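Local coordinates for possible metal-dependent hydrolase (Veillonella parvula, PDB 3RPC), which probably acts as a zinc-dependent hydrolase of the metallo-beta-lactamase superfamily, with two zinc ions held by loops and a natural substrate that is not known, at residues A[10-14]-A[26-31]; A[35-39]-A[75-80]; A[186-192]-A[221-227]; A[207-211]-A[239-244]. One frame throughout, in Å; residues are numbered along the deposited sequence.

Interaction 1: residues A[10-14]-A[26-31]; sequences IRNAT and IDPFLA
The backbone of 10-14 ends strand 6-11 and turns sharply. Residues Arg11 to Thr14 form a type II' beta turn, with Asn12 at phi/psi 60/-114° and Ala13 at -102/5°. Thr14 N bonds to Arg11 O at 2.9 Å. Ile10 N and Arg11 N both reach Thr14 O, at 2.9 and 3.1 Å, so the pairing is a classic beta bulge. Segment 26-31 leaves strand 22-26 as an irregular chain, and Asp27 takes the positive phi of 43°. Its CA lies 5.0 Å from the CA of Thr14.

Hydrogen bonds dominate the contact. Arg11 is extended through chi1 and chi2 (both t), bends at chi3 (p) and gives NH2 to Phe29 O and to Ala31 O, each at 2.9 Å. Its NH1 reaches Ala31 O at 3.0 Å and also bonds to Val52 O. Thr14 OG1 (chi1 m) donates to Asp27 O at 2.7 Å. One water joins Arg11 O (2.8 Å), Arg11 NE (2.9 Å) and Phe29 O (2.7 Å).

This is a beta hairpin turn laid against the loop that follows the third strand of the same antiparallel run. It lies beside the zinc site, and Asp27 OD2 bonds to Thr71 and to the zinc ligand His77.

Apolar and weak contacts complete it. Thr14 CG2 meets Leu30 CD2 at 4.1 Å. Thr14 CA approaches Ile26 O at 3.2 Å in a CA-H...O contact.

Interaction 2: residues A[35-39]-A[75-80]; sequences TYPGF and LDHWDD. With ZN (zinc ion), chain F.
This is a small contact of apolar side chains and bridging waters between two loops at the edge of the zinc site. Loop 35-39 follows strand 22-26. Loop 75-80 follows strand 67-69 and runs into helix 80-85. The backbones stay apart: the nearest CA atoms, of Phe39 and Leu75, are 9.6 Å from each other. No direct hydrogen bond crosses.

Leu75 (chi1 t, chi2 p) reaches out to two aromatic rings. Its CD2 sits over the face of Tyr36, 3.9 Å from the ring centroid and 8° off the normal, a CH-pi contact. Its CD1 is 3.9 Å from Tyr36 CZ. Its CD2 is also 4.2 Å from Phe39 CE1. Both rings have chi1 m. Phe39 CZ lies 4.0 Å from Asp76 OD1.

Two waters extend the phenol end of Tyr36. One lies 2.6 Å from Tyr36 OH and donates to Asp79 OD2 at 2.7 Å. The other lies 3.0 Å from Tyr36 OH and accepts from Asp80 N at 2.8 Å. Asp79 is the N-cap of helix 80-85, and its OD1 also takes Leu30 N.

Zinc is bound by Asp76 OD2 at 2.4 Å and by His77 NE2 at 2.2 Å. Asp168 and His226, from other loops, complete its protein ligands, and Asp168 also binds the other zinc. His72, His74, Asp76 and His77 form the HxHxDH signature of the metallo-beta-lactamase superfamily.

Interaction 3: residues A[186-192]-A[221-227]; sequences VIIMNTG and KIIAVHM. With ZN (zinc ion), chain F.
Strands 186-190 and 221-225 run parallel at 19°, their axes 4.7 Å apart at the closest. Val186 pairs with Lys221, through to Asn190 with Val225. Five backbone hydrogen bonds alternate along them, from Ile187 N on Lys221 O (2.9 Å) to Thr191 N on Val225 O (3.0 Å).

On the face of Val186, Ile188 and Asn190, branched side chains interlock. Ile223 CD1 meets Val186 CG1 at 3.9 Å, and its CB lies 4.2 Å from Ile188 CG1. Val225 CG2 fits beside Ile188 CG2 at 3.9 Å and Asn190 OD1 at 3.3 Å. Tyr7 of strand 6-11 packs on Ile188 and Val225. The strands form a beta-alpha-beta unit with helix 207-216, which lies over the face of Ile187, Met189 and Ile222.

On that face, selenomethionine Met189 lays SE 3.6 Å from Ile222 CG2. Small Ala224 makes a hollow; Thr191 OG1 comes 3.4 Å from its CB. Past the strands, Gly192 CA sits 3.4 Å from His226 O, where a side chain would clash. His226 (phi/psi 68/41°) binds zinc through NE2 at 2.3 Å.

Interaction 4: residues A[207-211]-A[239-244]; sequences TKDIG and DVRKFI
Both segments are regular helix. Segment 207-211 is the first part of helix 207-216, and 239-244 belongs to helix 237-246. Their N-to-C directions differ by 38° (signed crossing -38°), and the axes come no closer than 10.4 Å. The nearest CA pairs are Thr207 with Val240 (6.2 Å) and Gly211 with Ile244 (7.9 Å). No hydrogen bond crosses; side chains pack on one another and, for Phe243, on the backbone of 207-211.

Phe243 (chi1 t, chi2 85°) reaches across the gap. Thr207 CB sits over its ring face, 3.6 Å from the centroid and 10° off the normal, a CH-pi contact. Phe243 CE2 is 3.3 Å from Thr207 O and 3.9 Å from Gly211 N. An ideal CB on Gly211 would lie only 3.4 Å from Phe243 CZ, so the glycine suits the tight fit.

Aliphatic contacts continue the interface. Ile210 CD1 meets Val240 CG1 at 3.6 Å, and Ile210 CG2 meets Ile244 CG2 at 4.1 Å. Thr207 CG2 lies 4.0 Å from Val240 CG2.

The two helices pack side by side on one sheet. Ile210 and Ile244 both touch Val253 of strand 253-254, Ile210 also touches Thr191, and Val240 touches Met227.

How the interactions relate
Interactions 1 and 3 are buried, while interactions 2 and 4 are partly buried and lie farther from the chain centre. Interaction 3 is strand pairing through backbone bonds. Interaction 1 relies on an arginine, a threonine and a water. Interactions 2 and 4 have no direct hydrogen bond and use aromatic rings and aliphatic groups. Interaction 3 pairs the strands of the beta-alpha-beta unit, and interaction 4 packs its helix 207-216 against helix 237-246; Met227 SE touches Val240 CG2 at 3.5 Å. Interactions 2 and 3 supply ligands to one zinc. Interaction 1 touches both: Asp27 OD2 lies 2.7 Å from His77 ND1, and Asn12 O 2.8 Å from His226 N. Interaction 4 stands away from interactions 1 and 2.

Interaction 1: residues A[10-14]-A[26-31]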
loop_
_atom_site.group_PDB
_atom_site.type_symbol
_atom_site.label_atom_id
_atom_site.label_comp_id
_atom_site.label_asym_id
_atom_site.label_seq_id
_atom_site.Cartn_x
_atom_site.Cartn_y
_atom_site.Cartn_z
ATOM N N ILE A 10 14.635 1.857 22.940
ATOM C CA ILE A 10 14.015 1.807 24.272
ATOM C C ILE A 10 13.560 0.381 24.603
ATOM O O ILE A 10 14.137 -0.272 25.471
ATOM C CB ILE A 10 12.868 2.831 24.432
ATOM C CG1 ILE A 10 13.384 4.253 24.180
ATOM C CG2 ILE A 10 12.247 2.736 25.831
ATOM C CD1 ILE A 10 14.490 4.693 25.117
ATOM N N ARG A 11 12.556 -0.121 23.889
ATOM C CA ARG A 11 12.034 -1.456 24.185
ATOM C C ARG A 11 11.031 -1.836 23.107
ATOM O O ARG A 11 10.181 -1.040 22.773
ATOM C CB ARG A 11 11.361 -1.484 25.566
ATOM C CG ARG A 11 10.965 -2.908 26.010
ATOM C CD ARG A 11 10.197 -2.901 27.342
ATOM N NE ARG A 11 8.960 -2.136 27.238
ATOM C CZ ARG A 11 8.150 -1.873 28.262
ATOM N NH1 ARG A 11 8.433 -2.328 29.478
ATOM N NH2 ARG A 11 7.048 -1.153 28.070
ATOM N N ASN A 12 11.139 -3.063 22.597
ATOM C CA ASN A 12 10.304 -3.535 21.478
ATOM C C ASN A 12 10.507 -2.658 20.233
ATOM O O ASN A 12 11.608 -2.625 19.688
ATOM C CB ASN A 12 8.824 -3.632 21.869
ATOM C CG ASN A 12 8.031 -4.547 20.937
ATOM O OD1 ASN A 12 8.496 -5.638 20.574
ATOM N ND2 ASN A 12 6.837 -4.122 20.558
ATOM N N ALA A 13 9.473 -1.933 19.809
ATOM C CA ALA A 13 9.607 -1.003 18.683
ATOM C C ALA A 13 9.712 0.451 19.148
ATOM O O ALA A 13 9.742 1.368 18.333
ATOM C CB ALA A 13 8.428 -1.153 17.709
ATOM N N THR A 14 9.778 0.658 20.460
ATOM C CA THR A 14 9.849 2.008 21.003
ATOM C C THR A 14 11.293 2.481 20.981
ATOM O O THR A 14 12.184 1.786 21.452
ATOM C CB THR A 14 9.328 2.058 22.454
ATOM O OG1 THR A 14 8.000 1.529 22.508
ATOM C CG2 THR A 14 9.330 3.494 23.001
ATOM N N ILE A 26 9.238 7.179 19.041
ATOM C CA ILE A 26 8.601 6.272 18.092
ATOM C C ILE A 26 7.844 5.154 18.807
ATOM O O ILE A 26 8.382 4.507 19.710
ATOM C CB ILE A 26 9.659 5.671 17.159
ATOM C CG1 ILE A 26 10.214 6.760 16.239
ATOM C CG2 ILE A 26 9.076 4.521 16.335
ATOM C CD1 ILE A 26 11.490 6.364 15.515
ATOM N N ASP A 27 6.585 4.967 18.405
ATOM C CA ASP A 27 5.757 3.831 18.811
ATOM C C ASP A 27 5.876 3.491 20.301
ATOM O O ASP A 27 6.266 2.376 20.660
ATOM C CB ASP A 27 6.082 2.610 17.937
ATOM C CG ASP A 27 5.563 2.764 16.510
ATOM O OD1 ASP A 27 5.055 3.844 16.166
ATOM O OD2 ASP A 27 5.681 1.802 15.721
ATOM N N PRO A 28 5.494 4.436 21.170
ATOM C CA PRO A 28 5.678 4.248 22.615
ATOM C C PRO A 28 4.683 3.268 23.241
ATOM O O PRO A 28 3.475 3.540 23.299
ATOM C CB PRO A 28 5.454 5.658 23.171
ATOM C CG PRO A 28 4.463 6.245 22.217
ATOM C CD PRO A 28 4.919 5.759 20.866
ATOM N N PHE A 29 5.219 2.140 23.698
ATOM C CA PHE A 29 4.498 1.125 24.442
ATOM C C PHE A 29 5.244 1.082 25.761
ATOM O O PHE A 29 6.334 0.523 25.839
ATOM C CB PHE A 29 4.617 -0.198 23.665
ATOM C CG PHE A 29 4.267 -1.447 24.447
ATOM C CD1 PHE A 29 3.181 -1.489 25.312
ATOM C CD2 PHE A 29 5.003 -2.612 24.254
ATOM C CE1 PHE A 29 2.865 -2.659 26.003
ATOM C CE2 PHE A 29 4.686 -3.781 24.930
ATOM C CZ PHE A 29 3.617 -3.808 25.804
ATOM N N LEU A 30 4.683 1.731 26.776
ATOM C CA LEU A 30 5.471 2.095 27.957
ATOM C C LEU A 30 5.100 1.357 29.248
ATOM O O LEU A 30 5.637 1.672 30.316
ATOM C CB LEU A 30 5.435 3.622 28.170
ATOM C CG LEU A 30 5.860 4.459 26.954
ATOM C CD1 LEU A 30 5.855 5.959 27.276
ATOM C CD2 LEU A 30 7.234 4.016 26.451
ATOM N N ALA A 31 4.207 0.377 29.162
ATOM C CA ALA A 31 3.704 -0.311 30.358
ATOM C C ALA A 31 4.805 -0.977 31.175
ATOM O O ALA A 31 5.791 -1.471 30.626
ATOM C CB ALA A 31 2.649 -1.350 29.962
HETATM O O HOH W 1 8.110 -1.163 24.622
#

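Interaction 2: residues A[35-39]-A[75-80]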
loop_
_atom_site.group_PDB
_atom_site.type_symbol
_atom_site.label_atom_id
_atom_site.label_comp_id
_atom_site.label_asym_id
_atom_site.label_seq_id
_atom_site.Cartn_x
_atom_site.Cartn_y
_atom_site.Cartn_z
ATOM N N THR A 35 2.414 -6.160 32.654
ATOM C CA THR A 35 1.136 -5.475 32.772
ATOM C C THR A 35 -0.008 -6.208 32.076
ATOM O O THR A 35 -1.158 -6.126 32.502
ATOM C CB THR A 35 1.246 -4.009 32.274
ATOM O OG1 THR A 35 2.119 -3.286 33.155
ATOM C CG2 THR A 35 -0.114 -3.330 32.242
ATOM N N TYR A 36 0.310 -6.944 31.012
ATOM C CA TYR A 36 -0.718 -7.556 30.179
ATOM C C TYR A 36 -0.506 -9.060 30.014
ATOM O O TYR A 36 0.624 -9.540 30.078
ATOM C CB TYR A 36 -0.720 -6.910 28.792
ATOM C CG TYR A 36 -1.052 -5.440 28.804
ATOM C CD1 TYR A 36 -2.360 -5.012 28.974
ATOM C CD2 TYR A 36 -0.059 -4.480 28.631
ATOM C CE1 TYR A 36 -2.680 -3.667 28.985
ATOM C CE2 TYR A 36 -0.370 -3.125 28.631
ATOM C CZ TYR A 36 -1.683 -2.732 28.816
ATOM O OH TYR A 36 -2.005 -1.400 28.828
ATOM N N PRO A 37 -1.602 -9.800 29.795
ATOM C CA PRO A 37 -1.504 -11.202 29.379
ATOM C C PRO A 37 -0.958 -11.219 27.964
ATOM O O PRO A 37 -1.067 -10.208 27.279
ATOM C CB PRO A 37 -2.967 -11.662 29.335
ATOM C CG PRO A 37 -3.762 -10.588 30.010
ATOM C CD PRO A 37 -2.993 -9.325 29.824
ATOM N N GLY A 38 -0.403 -12.342 27.520
ATOM C CA GLY A 38 0.027 -12.464 26.135
ATOM C C GLY A 38 -1.141 -12.297 25.185
ATOM O O GLY A 38 -2.292 -12.540 25.571
ATOM N N PHE A 39 -0.867 -11.883 23.947
ATOM C CA PHE A 39 -1.920 -11.692 22.955
ATOM C C PHE A 39 -2.671 -12.998 22.719
ATOM O O PHE A 39 -2.061 -14.042 22.508
ATOM C CB PHE A 39 -1.356 -11.183 21.624
ATOM C CG PHE A 39 -0.849 -9.767 21.670
ATOM C CD1 PHE A 39 -1.725 -8.707 21.850
ATOM C CD2 PHE A 39 0.502 -9.497 21.530
ATOM C CE1 PHE A 39 -1.259 -7.404 21.893
ATOM C CE2 PHE A 39 0.977 -8.197 21.567
ATOM C CZ PHE A 39 0.096 -7.146 21.754
ATOM N N LEU A 75 -1.446 -2.316 20.599
ATOM C CA LEU A 75 -1.006 -2.145 21.986
ATOM C C LEU A 75 0.502 -1.998 22.132
ATOM O O LEU A 75 0.978 -1.172 22.925
ATOM C CB LEU A 75 -1.499 -3.315 22.842
ATOM C CG LEU A 75 -1.112 -3.317 24.322
ATOM C CD1 LEU A 75 -1.711 -2.106 24.998
ATOM C CD2 LEU A 75 -1.583 -4.593 24.997
ATOM N N ASP A 76 1.258 -2.814 21.401
ATOM C CA ASP A 76 2.708 -2.833 21.553
ATOM C C ASP A 76 3.406 -1.687 20.823
ATOM O O ASP A 76 4.634 -1.675 20.722
ATOM C CB ASP A 76 3.300 -4.196 21.160
ATOM C CG ASP A 76 3.031 -4.555 19.714
ATOM O OD1 ASP A 76 1.856 -4.481 19.299
ATOM O OD2 ASP A 76 3.998 -4.935 19.002
ATOM N N HIS A 77 2.613 -0.726 20.337
ATOM C CA HIS A 77 3.129 0.502 19.727
ATOM C C HIS A 77 2.501 1.777 20.300
ATOM O O HIS A 77 2.946 2.875 19.990
ATOM C CB HIS A 77 2.921 0.453 18.210
ATOM C CG HIS A 77 3.637 -0.687 17.570
ATOM N ND1 HIS A 77 4.799 -0.525 16.850
ATOM C CD2 HIS A 77 3.389 -2.015 17.598
ATOM C CE1 HIS A 77 5.230 -1.708 16.449
ATOM N NE2 HIS A 77 4.390 -2.626 16.888
ATOM N N TRP A 78 1.467 1.618 21.121
ATOM C CA TRP A 78 0.707 2.753 21.640
ATOM C C TRP A 78 -0.173 2.234 22.764
ATOM O O TRP A 78 -1.139 1.504 22.520
ATOM C CB TRP A 78 -0.162 3.383 20.540
ATOM C CG TRP A 78 -0.934 4.600 20.979
ATOM C CD1 TRP A 78 -2.287 4.705 21.134
ATOM C CD2 TRP A 78 -0.390 5.878 21.312
ATOM N NE1 TRP A 78 -2.619 5.977 21.549
ATOM C CE2 TRP A 78 -1.468 6.715 21.667
ATOM C CE3 TRP A 78 0.910 6.392 21.354
ATOM C CZ2 TRP A 78 -1.284 8.046 22.056
ATOM C CZ3 TRP A 78 1.093 7.707 21.741
ATOM C CH2 TRP A 78 -0.001 8.520 22.087
ATOM N N ASP A 79 0.169 2.565 24.002
ATOM C CA ASP A 79 -0.565 1.975 25.120
ATOM C C ASP A 79 -1.060 3.015 26.120
ATOM O O ASP A 79 -0.732 4.202 26.009
ATOM C CB ASP A 79 0.251 0.864 25.813
ATOM C CG ASP A 79 1.405 1.394 26.647
ATOM O OD1 ASP A 79 1.919 2.503 26.367
ATOM O OD2 ASP A 79 1.813 0.663 27.581
ATOM N N ASP A 80 -1.866 2.560 27.076
ATOM C CA ASP A 80 -2.419 3.450 28.095
ATOM C C ASP A 80 -1.334 4.210 28.846
ATOM O O ASP A 80 -1.488 5.397 29.129
ATOM C CB ASP A 80 -3.291 2.667 29.076
ATOM C CG ASP A 80 -4.675 2.383 28.524
ATOM O OD1 ASP A 80 -5.059 3.027 27.524
ATOM O OD2 ASP A 80 -5.383 1.526 29.099
HETATM ZN ZN ZN F . 4.246 -4.812 16.608
HETATM O O HOH W 2 -0.217 0.467 29.322
HETATM O O HOH W 3 -3.374 0.219 26.653
HETATM O O HOH W 4 1.953 -4.965 16.779
HETATM O O HOH W 5 3.919 -7.303 16.101
#

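Interaction 3: residues A[186-192]-A[221-227]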
loop_
_atom_site.group_PDB
_atom_site.type_symbol
_atom_site.label_atom_id
_atom_site.label_comp_id
_atom_site.label_asym_id
_atom_site.label_seq_id
_atom_site.Cartn_x
_atom_site.Cartn_y
_atom_site.Cartn_z
ATOM N N VAL A 186 20.009 4.423 6.813
ATOM C CA VAL A 186 19.769 3.726 8.078
ATOM C C VAL A 186 18.409 3.061 7.977
ATOM O O VAL A 186 17.441 3.705 7.565
ATOM C CB VAL A 186 19.769 4.707 9.271
ATOM C CG1 VAL A 186 19.461 3.973 10.590
ATOM C CG2 VAL A 186 21.102 5.430 9.356
ATOM N N ILE A 187 18.331 1.780 8.324
ATOM C CA ILE A 187 17.089 1.032 8.165
ATOM C C ILE A 187 16.739 0.329 9.466
ATOM O O ILE A 187 17.460 -0.569 9.902
ATOM C CB ILE A 187 17.220 0.009 7.013
ATOM C CG1 ILE A 187 17.628 0.741 5.725
ATOM C CG2 ILE A 187 15.921 -0.785 6.831
ATOM C CD1 ILE A 187 17.952 -0.201 4.554
ATOM N N ILE A 188 15.647 0.757 10.094
ATOM C CA ILE A 188 15.227 0.215 11.379
ATOM C C ILE A 188 14.107 -0.788 11.107
ATOM O O ILE A 188 13.046 -0.410 10.601
ATOM C CB ILE A 188 14.733 1.339 12.318
ATOM C CG1 ILE A 188 15.840 2.371 12.535
ATOM C CG2 ILE A 188 14.284 0.767 13.649
ATOM C CD1 ILE A 188 15.345 3.664 13.173
HETATM N N MSE A 189 14.360 -2.059 11.427
HETATM C CA MSE A 189 13.484 -3.170 11.055
HETATM C C MSE A 189 12.923 -3.890 12.268
HETATM O O MSE A 189 13.643 -4.112 13.247
HETATM C CB MSE A 189 14.277 -4.208 10.257
HETATM C CG MSE A 189 15.072 -3.671 9.086
HETATM SE SE MSE A 189 16.120 -5.125 8.301
HETATM C CE MSE A 189 14.673 -6.331 7.771
ATOM N N ASN A 190 11.649 -4.255 12.201
ATOM C CA ASN A 190 10.998 -5.036 13.247
ATOM C C ASN A 190 11.142 -6.518 12.922
ATOM O O ASN A 190 10.433 -7.043 12.059
ATOM C CB ASN A 190 9.527 -4.632 13.348
ATOM C CG ASN A 190 9.361 -3.223 13.899
ATOM O OD1 ASN A 190 10.283 -2.688 14.529
ATOM N ND2 ASN A 190 8.195 -2.617 13.678
ATOM N N THR A 191 12.069 -7.182 13.605
ATOM C CA THR A 191 12.512 -8.510 13.176
ATOM C C THR A 191 12.208 -9.620 14.175
ATOM O O THR A 191 12.808 -10.699 14.107
ATOM C CB THR A 191 14.025 -8.521 12.861
ATOM O OG1 THR A 191 14.778 -8.234 14.054
ATOM C CG2 THR A 191 14.357 -7.488 11.808
ATOM N N GLY A 192 11.262 -9.370 15.072
ATOM C CA GLY A 192 10.891 -10.351 16.071
ATOM C C GLY A 192 10.054 -11.522 15.574
ATOM O O GLY A 192 9.772 -12.444 16.336
ATOM N N LYS A 221 23.149 1.104 7.250
ATOM C CA LYS A 221 23.260 0.648 8.626
ATOM C C LYS A 221 21.901 0.084 9.006
ATOM O O LYS A 221 20.915 0.821 9.087
ATOM C CB LYS A 221 23.618 1.810 9.543
ATOM C CG LYS A 221 23.799 1.407 10.989
ATOM C CD LYS A 221 25.102 1.956 11.547
ATOM C CE LYS A 221 25.122 3.472 11.523
ATOM N NZ LYS A 221 26.483 4.005 11.786
ATOM N N ILE A 222 21.832 -1.224 9.200
ATOM C CA ILE A 222 20.588 -1.857 9.586
ATOM C C ILE A 222 20.502 -1.973 11.107
ATOM O O ILE A 222 21.490 -2.296 11.766
ATOM C CB ILE A 222 20.466 -3.224 8.914
ATOM C CG1 ILE A 222 20.356 -3.011 7.399
ATOM C CG2 ILE A 222 19.285 -3.980 9.472
ATOM C CD1 ILE A 222 20.796 -4.186 6.564
ATOM N N ILE A 223 19.327 -1.680 11.656
ATOM C CA ILE A 223 19.110 -1.757 13.096
ATOM C C ILE A 223 17.897 -2.640 13.323
ATOM O O ILE A 223 16.794 -2.291 12.896
ATOM C CB ILE A 223 18.862 -0.348 13.703
ATOM C CG1 ILE A 223 20.073 0.554 13.439
ATOM C CG2 ILE A 223 18.595 -0.451 15.203
ATOM C CD1 ILE A 223 19.895 2.020 13.881
ATOM N N ALA A 224 18.099 -3.788 13.971
ATOM C CA ALA A 224 17.025 -4.748 14.206
ATOM C C ALA A 224 16.424 -4.599 15.598
ATOM O O ALA A 224 17.144 -4.641 16.606
ATOM C CB ALA A 224 17.533 -6.180 13.994
ATOM N N VAL A 225 15.106 -4.433 15.645
ATOM C CA VAL A 225 14.388 -4.212 16.899
ATOM C C VAL A 225 13.096 -5.038 16.958
ATOM O O VAL A 225 12.939 -5.989 16.187
ATOM C CB VAL A 225 14.094 -2.705 17.123
ATOM C CG1 VAL A 225 15.405 -1.917 17.189
ATOM C CG2 VAL A 225 13.188 -2.152 16.025
ATOM N N HIS A 226 12.184 -4.683 17.864
ATOM C CA HIS A 226 10.903 -5.386 18.036
ATOM C C HIS A 226 11.108 -6.804 18.582
ATOM O O HIS A 226 10.425 -7.748 18.188
ATOM C CB HIS A 226 10.094 -5.394 16.718
ATOM C CG HIS A 226 8.611 -5.534 16.909
ATOM N ND1 HIS A 226 8.039 -6.624 17.527
ATOM C CD2 HIS A 226 7.580 -4.730 16.542
ATOM C CE1 HIS A 226 6.725 -6.483 17.547
ATOM N NE2 HIS A 226 6.420 -5.342 16.954
HETATM N N MSE A 227 12.032 -6.940 19.532
HETATM C CA MSE A 227 12.349 -8.250 20.087
HETATM C C MSE A 227 12.361 -8.288 21.612
HETATM O O MSE A 227 12.446 -7.249 22.277
HETATM C CB MSE A 227 13.702 -8.725 19.557
HETATM C CG MSE A 227 13.645 -9.052 18.068
HETATM SE SE MSE A 227 15.354 -9.510 17.255
HETATM C CE MSE A 227 16.079 -7.714 17.094
HETATM ZN ZN ZN F . 4.246 -4.812 16.608
HETATM O O HOH W 4 1.953 -4.965 16.779
HETATM O O HOH W 5 3.919 -7.303 16.101
#

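Interaction 4: residues A[207-211]-A[239-244]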
loop_
_atom_site.group_PDB
_atom_site.type_symbol
_atom_site.label_atom_id
_atom_site.label_comp_id
_atom_site.label_asym_id
_atom_site.label_seq_id
_atom_site.Cartn_x
_atom_site.Cartn_y
_atom_site.Cartn_z
ATOM N N THR A 207 14.681 -13.066 10.415
ATOM C CA THR A 207 16.045 -13.159 9.914
ATOM C C THR A 207 16.133 -13.200 8.382
ATOM O O THR A 207 17.056 -12.623 7.807
ATOM C CB THR A 207 16.797 -14.360 10.509
ATOM O OG1 THR A 207 15.996 -15.539 10.362
ATOM C CG2 THR A 207 17.095 -14.118 11.991
ATOM N N LYS A 208 15.173 -13.856 7.724
ATOM C CA LYS A 208 15.205 -13.894 6.260
ATOM C C LYS A 208 15.250 -12.484 5.681
ATOM O O LYS A 208 15.983 -12.199 4.725
ATOM C CB LYS A 208 13.996 -14.642 5.711
ATOM C CG LYS A 208 14.069 -14.930 4.229
ATOM C CD LYS A 208 12.922 -15.841 3.794
ATOM C CE LYS A 208 12.774 -17.049 4.717
ATOM N NZ LYS A 208 13.873 -18.046 4.570
ATOM N N ASP A 209 14.453 -11.595 6.270
ATOM C CA ASP A 209 14.390 -10.205 5.834
ATOM C C ASP A 209 15.675 -9.440 6.110
ATOM O O ASP A 209 16.073 -8.581 5.326
ATOM C CB ASP A 209 13.192 -9.525 6.492
ATOM C CG ASP A 209 11.925 -10.327 6.294
ATOM O OD1 ASP A 209 11.316 -10.187 5.215
ATOM O OD2 ASP A 209 11.578 -11.151 7.168
ATOM N N ILE A 210 16.327 -9.743 7.228
ATOM C CA ILE A 210 17.592 -9.100 7.516
ATOM C C ILE A 210 18.615 -9.453 6.445
ATOM O O ILE A 210 19.325 -8.591 5.942
ATOM C CB ILE A 210 18.121 -9.507 8.897
ATOM C CG1 ILE A 210 17.148 -9.063 9.986
ATOM C CG2 ILE A 210 19.524 -8.931 9.134
ATOM C CD1 ILE A 210 17.610 -9.437 11.392
ATOM N N GLY A 211 18.691 -10.732 6.085
ATOM C CA GLY A 211 19.638 -11.134 5.065
ATOM C C GLY A 211 19.323 -10.437 3.750
ATOM O O GLY A 211 20.227 -9.977 3.042
ATOM N N ASP A 239 18.684 -15.119 18.595
ATOM C CA ASP A 239 18.464 -15.738 17.284
ATOM C C ASP A 239 19.064 -14.880 16.170
ATOM O O ASP A 239 19.738 -15.383 15.269
ATOM C CB ASP A 239 16.973 -15.939 17.013
ATOM C CG ASP A 239 16.304 -16.872 18.009
ATOM O OD1 ASP A 239 17.017 -17.611 18.720
ATOM O OD2 ASP A 239 15.053 -16.875 18.063
ATOM N N VAL A 240 18.825 -13.576 16.230
ATOM C CA VAL A 240 19.330 -12.705 15.182
ATOM C C VAL A 240 20.851 -12.647 15.232
ATOM O O VAL A 240 21.513 -12.659 14.192
ATOM C CB VAL A 240 18.720 -11.294 15.277
ATOM C CG1 VAL A 240 19.474 -10.326 14.367
ATOM C CG2 VAL A 240 17.246 -11.339 14.908
ATOM N N ARG A 241 21.409 -12.600 16.438
ATOM C CA ARG A 241 22.864 -12.555 16.576
ATOM C C ARG A 241 23.549 -13.787 15.976
ATOM O O ARG A 241 24.581 -13.661 15.299
ATOM C CB ARG A 241 23.263 -12.321 18.037
ATOM C CG ARG A 241 22.950 -10.892 18.444
ATOM C CD ARG A 241 23.047 -10.675 19.924
ATOM N NE ARG A 241 22.838 -9.262 20.219
ATOM C CZ ARG A 241 22.366 -8.804 21.372
ATOM N NH1 ARG A 241 22.048 -9.652 22.343
ATOM N NH2 ARG A 241 22.207 -7.498 21.547
ATOM N N LYS A 242 22.959 -14.966 16.175
ATOM C CA LYS A 242 23.512 -16.188 15.586
ATOM C C LYS A 242 23.471 -16.104 14.060
ATOM O O LYS A 242 24.430 -16.456 13.366
ATOM C CB LYS A 242 22.728 -17.419 16.058
ATOM C CG LYS A 242 23.289 -18.740 15.504
ATOM C CD LYS A 242 22.677 -19.975 16.171
ATOM C CE LYS A 242 21.188 -20.111 15.886
ATOM N NZ LYS A 242 20.672 -21.456 16.353
ATOM N N PHE A 243 22.354 -15.618 13.543
ATOM C CA PHE A 243 22.143 -15.549 12.108
ATOM C C PHE A 243 23.126 -14.584 11.460
ATOM O O PHE A 243 23.746 -14.910 10.441
ATOM C CB PHE A 243 20.700 -15.118 11.837
ATOM C CG PHE A 243 20.377 -14.913 10.385
ATOM C CD1 PHE A 243 19.996 -15.979 9.595
ATOM C CD2 PHE A 243 20.433 -13.644 9.829
ATOM C CE1 PHE A 243 19.685 -15.784 8.254
ATOM C CE2 PHE A 243 20.132 -13.443 8.479
ATOM C CZ PHE A 243 19.751 -14.513 7.702
ATOM N N ILE A 244 23.256 -13.381 12.008
ATOM C CA ILE A 244 24.147 -12.410 11.382
ATOM C C ILE A 244 25.619 -12.807 11.510
ATOM O O ILE A 244 26.425 -12.539 10.618
ATOM C CB ILE A 244 23.883 -10.952 11.861
ATOM C CG1 ILE A 244 24.165 -10.789 13.358
ATOM C CG2 ILE A 244 22.437 -10.551 11.505
ATOM C CD1 ILE A 244 23.933 -9.358 13.872
#